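Small TOPRIM domain protein (Geobacillus stearothermophilus, PDB 2FCJ) is of unknown function but carries a Toprim domain, a fold shared by topoisomerases and DnaG-type primases, and so probably acts on nucleic acids with the help of metal ions. Local coordinates at residues V19-V27 and L101-S112; R3-E11 and L48-L56. One frame throughout, in Å; residues are numbered along the deposited sequence.

Contact 1. Residues V19-V27 and L101-S112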
loop_
_atom_site.group_PDB
_atom_site.type_symbol
_atom_site.label_atom_id
_atom_site.label_comp_id
_atom_site.label_asym_id
_atom_site.label_seq_id
_atom_site.Cartn_x
_atom_site.Cartn_y
_atom_site.Cartn_z
ATOM N N VAL A 19 -3.474 -6.251 4.589
ATOM C CA VAL A 19 -3.782 -6.021 3.186
ATOM C C VAL A 19 -3.934 -7.330 2.412
ATOM O O VAL A 19 -4.890 -7.513 1.652
ATOM C CB VAL A 19 -2.696 -5.167 2.517
ATOM C CG1 VAL A 19 -2.893 -5.156 1.017
ATOM C CG2 VAL A 19 -2.716 -3.757 3.076
ATOM N N ALA A 20 -2.981 -8.240 2.594
ATOM C CA ALA A 20 -2.996 -9.501 1.868
ATOM C C ALA A 20 -4.262 -10.293 2.157
ATOM O O ALA A 20 -4.741 -11.029 1.298
ATOM C CB ALA A 20 -1.765 -10.324 2.209
ATOM N N ALA A 21 -4.763 -10.180 3.386
ATOM C CA ALA A 21 -5.940 -10.926 3.813
ATOM C C ALA A 21 -7.219 -10.435 3.145
ATOM O O ALA A 21 -8.155 -11.212 2.953
ATOM C CB ALA A 21 -6.076 -10.891 5.334
ATOM N N VAL A 22 -7.259 -9.162 2.755
ATOM C CA VAL A 22 -8.477 -8.648 2.134
ATOM C C VAL A 22 -8.517 -8.835 0.628
ATOM O O VAL A 22 -9.579 -8.768 0.020
ATOM C CB VAL A 22 -8.818 -7.196 2.533
ATOM C CG1 VAL A 22 -8.607 -6.988 4.017
ATOM C CG2 VAL A 22 -8.009 -6.208 1.734
ATOM N N LEU A 23 -7.354 -9.070 0.024
ATOM C CA LEU A 23 -7.261 -9.085 -1.426
ATOM C C LEU A 23 -7.778 -10.376 -2.040
ATOM O O LEU A 23 -7.625 -11.454 -1.468
ATOM C CB LEU A 23 -5.820 -8.842 -1.870
ATOM C CG LEU A 23 -5.343 -7.403 -1.724
ATOM C CD1 LEU A 23 -3.844 -7.289 -1.911
ATOM C CD2 LEU A 23 -6.092 -6.532 -2.691
ATOM N N ASN A 24 -8.400 -10.246 -3.201
ATOM C CA ASN A 24 -8.891 -11.417 -3.926
ATOM C C ASN A 24 -8.228 -11.586 -5.290
ATOM O O ASN A 24 -8.739 -12.298 -6.150
ATOM C CB ASN A 24 -10.411 -11.348 -4.085
ATOM C CG ASN A 24 -11.016 -12.671 -4.525
ATOM O OD1 ASN A 24 -10.610 -13.736 -4.070
ATOM N ND2 ASN A 24 -11.999 -12.600 -5.408
ATOM N N GLU A 25 -7.122 -10.880 -5.501
ATOM C CA GLU A 25 -6.279 -11.089 -6.673
ATOM C C GLU A 25 -4.819 -11.056 -6.205
ATOM O O GLU A 25 -4.521 -10.520 -5.136
ATOM C CB GLU A 25 -6.540 -9.988 -7.702
ATOM C CG GLU A 25 -6.272 -8.556 -7.196
ATOM C CD GLU A 25 -6.419 -7.510 -8.282
ATOM O OE1 GLU A 25 -5.810 -7.717 -9.362
ATOM O OE2 GLU A 25 -7.092 -6.466 -8.073
ATOM N N PRO A 26 -3.905 -11.669 -6.974
ATOM C CA PRO A 26 -2.493 -11.604 -6.605
ATOM C C PRO A 26 -1.930 -10.186 -6.753
ATOM O O PRO A 26 -2.162 -9.525 -7.751
ATOM C CB PRO A 26 -1.822 -12.558 -7.603
ATOM C CG PRO A 26 -2.751 -12.624 -8.741
ATOM C CD PRO A 26 -4.127 -12.490 -8.175
ATOM N N VAL A 27 -1.318 -9.690 -5.695
ATOM C CA VAL A 27 -0.759 -8.347 -5.700
ATOM C C VAL A 27 0.550 -8.485 -4.976
ATOM O O VAL A 27 0.625 -9.198 -3.983
ATOM C CB VAL A 27 -1.675 -7.369 -4.920
ATOM C CG1 VAL A 27 -0.974 -6.027 -4.697
ATOM C CG2 VAL A 27 -3.010 -7.187 -5.625
ATOM N N LEU A 101 -9.319 -0.128 -0.878
ATOM C CA LEU A 101 -8.724 -0.869 -1.982
ATOM C C LEU A 101 -9.698 -1.056 -3.136
ATOM O O LEU A 101 -9.314 -0.955 -4.305
ATOM C CB LEU A 101 -8.198 -2.210 -1.481
ATOM C CG LEU A 101 -7.054 -2.073 -0.481
ATOM C CD1 LEU A 101 -6.576 -3.435 -0.002
ATOM C CD2 LEU A 101 -5.897 -1.230 -1.030
ATOM N N LEU A 102 -10.955 -1.327 -2.812
ATOM C CA LEU A 102 -11.980 -1.458 -3.830
ATOM C C LEU A 102 -12.158 -0.163 -4.605
ATOM O O LEU A 102 -12.344 -0.182 -5.822
ATOM C CB LEU A 102 -13.292 -1.853 -3.173
ATOM C CG LEU A 102 -14.437 -1.993 -4.168
ATOM C CD1 LEU A 102 -14.182 -3.127 -5.170
ATOM C CD2 LEU A 102 -15.728 -2.212 -3.396
ATOM N N ARG A 103 -12.140 0.966 -3.909
ATOM C CA ARG A 103 -12.213 2.269 -4.565
ATOM C C ARG A 103 -11.069 2.452 -5.563
ATOM O O ARG A 103 -11.234 3.096 -6.598
ATOM C CB ARG A 103 -12.186 3.391 -3.516
ATOM C CG ARG A 103 -12.285 4.805 -4.083
ATOM C CD ARG A 103 -12.282 5.855 -2.961
ATOM N NE ARG A 103 -11.113 5.741 -2.090
ATOM C CZ ARG A 103 -10.986 6.358 -0.918
ATOM N NH1 ARG A 103 -11.955 7.147 -0.474
ATOM N NH2 ARG A 103 -9.887 6.197 -0.191
ATOM N N ALA A 104 -9.912 1.872 -5.256
ATOM C CA ALA A 104 -8.762 1.920 -6.154
ATOM C C ALA A 104 -8.739 0.778 -7.180
ATOM O O ALA A 104 -7.740 0.569 -7.854
ATOM C CB ALA A 104 -7.465 1.937 -5.333
ATOM N N ARG A 105 -9.839 0.039 -7.278
ATOM C CA ARG A 105 -9.997 -0.998 -8.304
ATOM C C ARG A 105 -9.258 -2.309 -8.051
ATOM O O ARG A 105 -9.053 -3.089 -8.973
ATOM C CB ARG A 105 -9.684 -0.445 -9.700
ATOM C CG ARG A 105 -10.681 0.605 -10.167
ATOM C CD ARG A 105 -10.325 1.153 -11.539
ATOM N NE ARG A 105 -10.846 2.503 -11.734
ATOM C CZ ARG A 105 -10.200 3.609 -11.384
ATOM N NH1 ARG A 105 -9.000 3.531 -10.828
ATOM N NH2 ARG A 105 -10.751 4.795 -11.594
ATOM N N PHE A 106 -8.969 -2.614 -6.786
ATOM C CA PHE A 106 -8.526 -3.935 -6.413
ATOM C C PHE A 106 -9.722 -4.866 -6.206
ATOM O O PHE A 106 -10.741 -4.482 -5.573
ATOM C CB PHE A 106 -7.722 -3.863 -5.118
ATOM C CG PHE A 106 -6.364 -3.229 -5.279
ATOM C CD1 PHE A 106 -5.275 -4.008 -5.612
ATOM C CD2 PHE A 106 -6.181 -1.863 -5.127
ATOM C CE1 PHE A 106 -4.011 -3.447 -5.748
ATOM C CE2 PHE A 106 -4.922 -1.308 -5.307
ATOM C CZ PHE A 106 -3.849 -2.105 -5.616
ATOM N N ASP A 107 -9.542 -6.132 -6.585
ATOM C CA ASP A 107 -10.444 -7.211 -6.181
ATOM C C ASP A 107 -10.242 -7.510 -4.713
ATOM O O ASP A 107 -9.152 -7.906 -4.303
ATOM C CB ASP A 107 -10.116 -8.495 -6.944
ATOM C CG ASP A 107 -10.478 -8.422 -8.405
ATOM O OD1 ASP A 107 -11.014 -7.389 -8.843
ATOM O OD2 ASP A 107 -10.258 -9.430 -9.111
ATOM N N VAL A 108 -11.312 -7.391 -3.928
ATOM C CA VAL A 108 -11.259 -7.748 -2.519
ATOM C C VAL A 108 -12.235 -8.885 -2.232
ATOM O O VAL A 108 -13.219 -9.065 -2.951
ATOM C CB VAL A 108 -11.564 -6.529 -1.624
ATOM C CG1 VAL A 108 -10.640 -5.381 -2.006
ATOM C CG2 VAL A 108 -13.015 -6.089 -1.784
ATOM N N ARG A 109 -11.938 -9.661 -1.205
ATOM C CA ARG A 109 -12.845 -10.715 -0.728
ATOM C C ARG A 109 -14.156 -10.133 -0.175
ATOM O O ARG A 109 -14.141 -9.194 0.619
ATOM C CB ARG A 109 -12.146 -11.552 0.345
ATOM C CG ARG A 109 -10.888 -12.266 -0.141
ATOM C CD ARG A 109 -10.225 -13.036 0.990
ATOM N NE ARG A 109 -11.086 -14.086 1.531
ATOM C CZ ARG A 109 -11.262 -15.280 0.969
ATOM N NH1 ARG A 109 -10.656 -15.581 -0.174
ATOM N NH2 ARG A 109 -12.056 -16.174 1.547
ATOM N N ILE A 110 -15.292 -10.686 -0.602
ATOM C CA ILE A 110 -16.580 -10.279 -0.040
ATOM C C ILE A 110 -16.613 -10.415 1.472
ATOM O O ILE A 110 -17.175 -9.567 2.167
ATOM C CB ILE A 110 -17.760 -11.068 -0.634
ATOM C CG1 ILE A 110 -18.012 -10.643 -2.076
ATOM C CG2 ILE A 110 -19.018 -10.845 0.191
ATOM C CD1 ILE A 110 -18.212 -11.821 -3.005
ATOM N N GLU A 111 -15.997 -11.470 1.991
ATOM C CA GLU A 111 -15.923 -11.684 3.424
ATOM C C GLU A 111 -15.225 -10.530 4.152
ATOM O O GLU A 111 -15.447 -10.297 5.342
ATOM C CB GLU A 111 -15.208 -13.008 3.692
ATOM C CG GLU A 111 -15.905 -14.225 3.068
ATOM C CD GLU A 111 -15.644 -14.407 1.566
ATOM O OE1 GLU A 111 -14.839 -13.658 0.964
ATOM O OE2 GLU A 111 -16.243 -15.337 0.981
ATOM N N SER A 112 -14.371 -9.803 3.440
ATOM C CA SER A 112 -13.672 -8.685 4.045
ATOM C C SER A 112 -14.600 -7.487 4.240
ATOM O O SER A 112 -14.323 -6.622 5.063
ATOM C CB SER A 112 -12.430 -8.314 3.240
ATOM O OG SER A 112 -11.420 -9.286 3.436
#

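Contact 2. Residues R3-E11 and L48-L56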
loop_
_atom_site.group_PDB
_atom_site.type_symbol
_atom_site.label_atom_id
_atom_site.label_comp_id
_atom_site.label_asym_id
_atom_site.label_seq_id
_atom_site.Cartn_x
_atom_site.Cartn_y
_atom_site.Cartn_z
ATOM N N ARG A 3 -0.381 -11.904 -16.030
ATOM C CA ARG A 3 0.757 -11.388 -15.316
ATOM C C ARG A 3 0.301 -10.483 -14.176
ATOM O O ARG A 3 -0.703 -9.780 -14.252
ATOM C CB ARG A 3 1.674 -10.636 -16.267
ATOM C CG ARG A 3 1.109 -9.311 -16.770
ATOM C CD ARG A 3 1.776 -8.928 -18.091
ATOM N NE ARG A 3 3.206 -8.726 -17.928
ATOM C CZ ARG A 3 4.092 -8.759 -18.906
ATOM N NH1 ARG A 3 5.370 -8.522 -18.644
ATOM N NH2 ARG A 3 3.697 -8.922 -20.143
ATOM N N VAL A 4 1.027 -10.526 -13.076
ATOM C CA VAL A 4 0.714 -9.663 -11.953
ATOM C C VAL A 4 1.327 -8.291 -12.189
ATOM O O VAL A 4 2.514 -8.199 -12.537
ATOM C CB VAL A 4 1.245 -10.277 -10.636
ATOM C CG1 VAL A 4 1.035 -9.310 -9.477
ATOM C CG2 VAL A 4 0.555 -11.587 -10.366
ATOM N N GLU A 5 0.494 -7.251 -12.127
ATOM C CA GLU A 5 0.935 -5.883 -12.422
ATOM C C GLU A 5 0.840 -4.947 -11.230
ATOM O O GLU A 5 1.532 -3.927 -11.167
ATOM C CB GLU A 5 0.110 -5.286 -13.558
ATOM C CG GLU A 5 0.069 -6.132 -14.806
ATOM C CD GLU A 5 -0.007 -5.296 -16.057
ATOM O OE1 GLU A 5 -0.847 -4.372 -16.113
ATOM O OE2 GLU A 5 0.790 -5.552 -16.970
ATOM N N LYS A 6 -0.026 -5.276 -10.287
ATOM C CA LYS A 6 -0.301 -4.376 -9.177
ATOM C C LYS A 6 0.646 -4.624 -8.041
ATOM O O LYS A 6 0.916 -5.759 -7.677
ATOM C CB LYS A 6 -1.729 -4.561 -8.711
ATOM C CG LYS A 6 -2.730 -4.196 -9.783
ATOM C CD LYS A 6 -4.146 -4.344 -9.264
ATOM C CE LYS A 6 -5.142 -4.349 -10.407
ATOM N NZ LYS A 6 -6.522 -4.259 -9.869
ATOM N N VAL A 7 1.021 -3.525 -7.387
ATOM C CA VAL A 7 1.930 -3.543 -6.257
ATOM C C VAL A 7 1.426 -2.556 -5.202
ATOM O O VAL A 7 1.102 -1.408 -5.541
ATOM C CB VAL A 7 3.329 -3.086 -6.687
ATOM C CG1 VAL A 7 4.286 -3.107 -5.493
ATOM C CG2 VAL A 7 3.861 -3.970 -7.819
ATOM N N ILE A 8 1.297 -3.005 -3.952
ATOM C CA ILE A 8 1.012 -2.113 -2.825
ATOM C C ILE A 8 2.220 -2.099 -1.911
ATOM O O ILE A 8 2.723 -3.154 -1.522
ATOM C CB ILE A 8 -0.238 -2.569 -2.039
ATOM C CG1 ILE A 8 -1.466 -2.499 -2.936
ATOM C CG2 ILE A 8 -0.483 -1.692 -0.787
ATOM C CD1 ILE A 8 -2.647 -3.233 -2.369
ATOM N N ILE A 9 2.666 -0.895 -1.559
ATOM C CA ILE A 9 3.764 -0.715 -0.624
ATOM C C ILE A 9 3.211 -0.189 0.681
ATOM O O ILE A 9 2.378 0.715 0.694
ATOM C CB ILE A 9 4.804 0.265 -1.199
ATOM C CG1 ILE A 9 5.307 -0.248 -2.558
ATOM C CG2 ILE A 9 5.960 0.470 -0.222
ATOM C CD1 ILE A 9 6.146 0.743 -3.338
ATOM N N VAL A 10 3.602 -0.829 1.775
ATOM C CA VAL A 10 3.227 -0.411 3.127
ATOM C C VAL A 10 4.467 -0.343 3.996
ATOM O O VAL A 10 5.535 -0.854 3.631
ATOM C CB VAL A 10 2.230 -1.404 3.769
ATOM C CG1 VAL A 10 0.913 -1.444 2.975
ATOM C CG2 VAL A 10 2.834 -2.801 3.867
ATOM N N GLU A 11 4.312 0.261 5.171
ATOM C CA GLU A 11 5.445 0.495 6.057
ATOM C C GLU A 11 5.684 -0.667 7.016
ATOM O O GLU A 11 6.830 -0.955 7.384
ATOM C CB GLU A 11 5.262 1.799 6.842
ATOM C CG GLU A 11 6.465 2.171 7.728
ATOM C CD GLU A 11 6.382 3.592 8.281
ATOM O OE1 GLU A 11 5.265 4.156 8.353
ATOM O OE2 GLU A 11 7.439 4.133 8.687
ATOM N N LEU A 48 10.186 -1.539 -10.656
ATOM C CA LEU A 48 8.735 -1.516 -10.810
ATOM C C LEU A 48 8.266 -0.657 -11.985
ATOM O O LEU A 48 7.076 -0.399 -12.126
ATOM C CB LEU A 48 8.055 -1.081 -9.510
ATOM C CG LEU A 48 8.218 -2.077 -8.352
ATOM C CD1 LEU A 48 7.613 -1.539 -7.067
ATOM C CD2 LEU A 48 7.708 -3.477 -8.682
ATOM N N GLU A 49 9.182 -0.249 -12.857
ATOM C CA GLU A 49 8.750 0.445 -14.072
ATOM C C GLU A 49 7.748 -0.399 -14.851
ATOM O O GLU A 49 7.983 -1.585 -15.094
ATOM C CB GLU A 49 9.939 0.818 -14.965
ATOM C CG GLU A 49 9.546 1.383 -16.335
ATOM C CD GLU A 49 8.685 2.639 -16.262
ATOM O OE1 GLU A 49 8.948 3.495 -15.392
ATOM O OE2 GLU A 49 7.798 2.801 -17.136
ATOM N N GLY A 50 6.619 0.189 -15.225
ATOM C CA GLY A 50 5.614 -0.543 -15.990
ATOM C C GLY A 50 4.588 -1.230 -15.112
ATOM O O GLY A 50 3.531 -1.639 -15.590
ATOM N N TYR A 51 4.840 -1.260 -13.801
ATOM C CA TYR A 51 3.878 -1.818 -12.859
ATOM C C TYR A 51 2.908 -0.751 -12.397
ATOM O O TYR A 51 3.137 0.456 -12.581
ATOM C CB TYR A 51 4.579 -2.390 -11.630
ATOM C CG TYR A 51 5.197 -3.744 -11.853
ATOM C CD1 TYR A 51 4.626 -4.887 -11.310
ATOM C CD2 TYR A 51 6.360 -3.880 -12.598
ATOM C CE1 TYR A 51 5.214 -6.122 -11.490
ATOM C CE2 TYR A 51 6.952 -5.115 -12.779
ATOM C CZ TYR A 51 6.355 -6.235 -12.242
ATOM O OH TYR A 51 6.932 -7.477 -12.429
ATOM N N ASP A 52 1.833 -1.194 -11.766
ATOM C CA ASP A 52 0.789 -0.316 -11.269
ATOM C C ASP A 52 0.958 -0.240 -9.745
ATOM O O ASP A 52 0.542 -1.145 -9.017
ATOM C CB ASP A 52 -0.587 -0.899 -11.652
ATOM C CG ASP A 52 -1.743 0.008 -11.297
ATOM O OD1 ASP A 52 -1.538 1.219 -11.117
ATOM O OD2 ASP A 52 -2.895 -0.487 -11.251
ATOM N N VAL A 53 1.565 0.838 -9.261
ATOM C CA VAL A 53 2.118 0.850 -7.908
ATOM C C VAL A 53 1.348 1.842 -7.040
ATOM O O VAL A 53 1.021 2.950 -7.484
ATOM C CB VAL A 53 3.604 1.254 -7.930
ATOM C CG1 VAL A 53 4.194 1.225 -6.533
ATOM C CG2 VAL A 53 4.400 0.350 -8.852
ATOM N N TYR A 54 1.109 1.437 -5.790
ATOM C CA TYR A 54 0.343 2.205 -4.817
ATOM C C TYR A 54 1.125 2.229 -3.522
ATOM O O TYR A 54 1.773 1.238 -3.165
ATOM C CB TYR A 54 -1.010 1.552 -4.555
ATOM C CG TYR A 54 -1.864 1.409 -5.797
ATOM C CD1 TYR A 54 -2.837 2.340 -6.100
ATOM C CD2 TYR A 54 -1.652 0.374 -6.692
ATOM C CE1 TYR A 54 -3.616 2.209 -7.249
ATOM C CE2 TYR A 54 -2.431 0.240 -7.830
ATOM C CZ TYR A 54 -3.396 1.164 -8.096
ATOM O OH TYR A 54 -4.168 1.014 -9.230
ATOM N N LEU A 55 1.037 3.340 -2.810
ATOM C CA LEU A 55 1.573 3.469 -1.459
ATOM C C LEU A 55 0.430 3.709 -0.476
ATOM O O LEU A 55 -0.330 4.678 -0.615
ATOM C CB LEU A 55 2.549 4.649 -1.391
ATOM C CG LEU A 55 3.069 4.959 0.005
ATOM C CD1 LEU A 55 3.983 3.880 0.544
ATOM C CD2 LEU A 55 3.772 6.303 -0.002
ATOM N N LEU A 56 0.335 2.839 0.527
ATOM C CA LEU A 56 -0.667 2.937 1.589
ATOM C C LEU A 56 0.019 3.121 2.940
ATOM O O LEU A 56 0.577 2.166 3.479
ATOM C CB LEU A 56 -1.545 1.678 1.610
ATOM C CG LEU A 56 -2.595 1.594 2.731
ATOM C CD1 LEU A 56 -3.626 2.714 2.621
ATOM C CD2 LEU A 56 -3.258 0.222 2.768
HETATM O O HOH W 1 4.940 -9.161 -13.382
HETATM O O HOH W 2 -6.210 -1.421 -8.901
HETATM O O HOH W 3 1.790 1.463 5.862
#

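Contact 1. Residues V19-V27 and L101-S112
E25 reaches across to the chain at D107 and takes its backbone amide: D107 N lies 2.9 Å from E25 OE2, the N-H pointing almost straight (168°) and meeting the anti side of the carboxylate, 26° out of its plane. CG of E25 sits between its own N and carbonyl carbon (chi1 59°), and from there the extended chain carries the carboxylate across the D107 side chain at about a right angle. OE2 also receives the salt bridge of K6, which probably offsets the nearby D107 carboxylate, whose OD1 is 4.1 Å from E25 OE2. With a leucine here the carboxylate is gone, which would probably leave D107 N without its acceptor and the K6 ammonium without its charge partner.

Two backbone bonds flank L23 and V108 and make a single bridge: N24 N donates to D107 O (2.7 Å), and R109 N donates to V22 O (2.8 Å). R109 then lays its CD against A21 O at 3.4 Å.

Next to the bridge, L23 CD2 touches F106 CD1 (3.9 Å), while V27 CG2 comes to the edge of the F106 ring at CE1, 3.9 Å away. V22, next to S112, brings CG2 of one conformer to 3.6 Å from L101 CD1. A Schellman motif with R105 as C-prime residue ends helix 94-103 and turns the chain so that F106 can enter this cluster. V19, V27, L101 and F106 all rest on I8, so the contact joins the C-terminal ends of helices 13-22 and 94-103 over one face of the sheet, alongside strand 6-10.

Contact 2. Residues R3-E11 and L48-L56
V7 packs obliquely against Y51, its CG2 3.7 Å from Y51 CD1, while L48, at the start of the type II turn that ends at Y51, lays CD2 over one face of the same ring, offset to its rim. The two methyls of V7 fan out over L48: CG1 lies anti to the V7 backbone N (chi1 180°) and meets CD1, and CG2 meets CD2 at 4.0 Å. At the outer end of the ring a water joins Y51 OH to V4 O. Further along this face, I9 CD1 slants onto V53 CG1 (3.8 Å), and CG2 of I9 approaches L55 CD1.

These side chains project from strands 6-10 and 52-56, which run parallel, 22° apart, as the central pair of a four-stranded parallel sheet, the core of the Toprim fold. The pair is zipped from D52 N to E5 O (2.8 Å) as far as L56 N to I9 O (3.0 Å). On the other face K6 and D52 lie side by side and point the same way, but the K6 ammonium pairs with E25 rather than D52. D52 OD2 takes the hydroxyl proton of Y54 OH at 2.8 Å, on its syn side, which fixes the far end of the phenol. Near the backbone the ring turns its edge to V7 O, in plane, with CD2 3.5 Å away. A water between K6 NZ and Y54 OH closes the polar rim of this face. Another water links E11 N to L56 O, and E11 probably corresponds to the glutamate that follows the first strand in Toprim domains.

Along the chain the segments alternate: 3-11, 19-27, 48-56, then 101-112. Contact 2 lies in the middle of the parallel sheet, and contact 1, its centre about 14 Å away, lies on the sheet face that bears K6, I8 and Y54. Helix 13-22 follows strand 6-10 and leads to neighbouring strand 28-31, a beta-alpha-beta crossover. The contacts touch directly: F106 meets the Y54 ring edge-to-face, with F106 CZ 3.5 Å from Y54 CD2, and K6 makes a cation-pi contact with F106. The C-terminal segment is thereby fitted onto the central strands, while helix 61-73 packs on the face of I9 and L55.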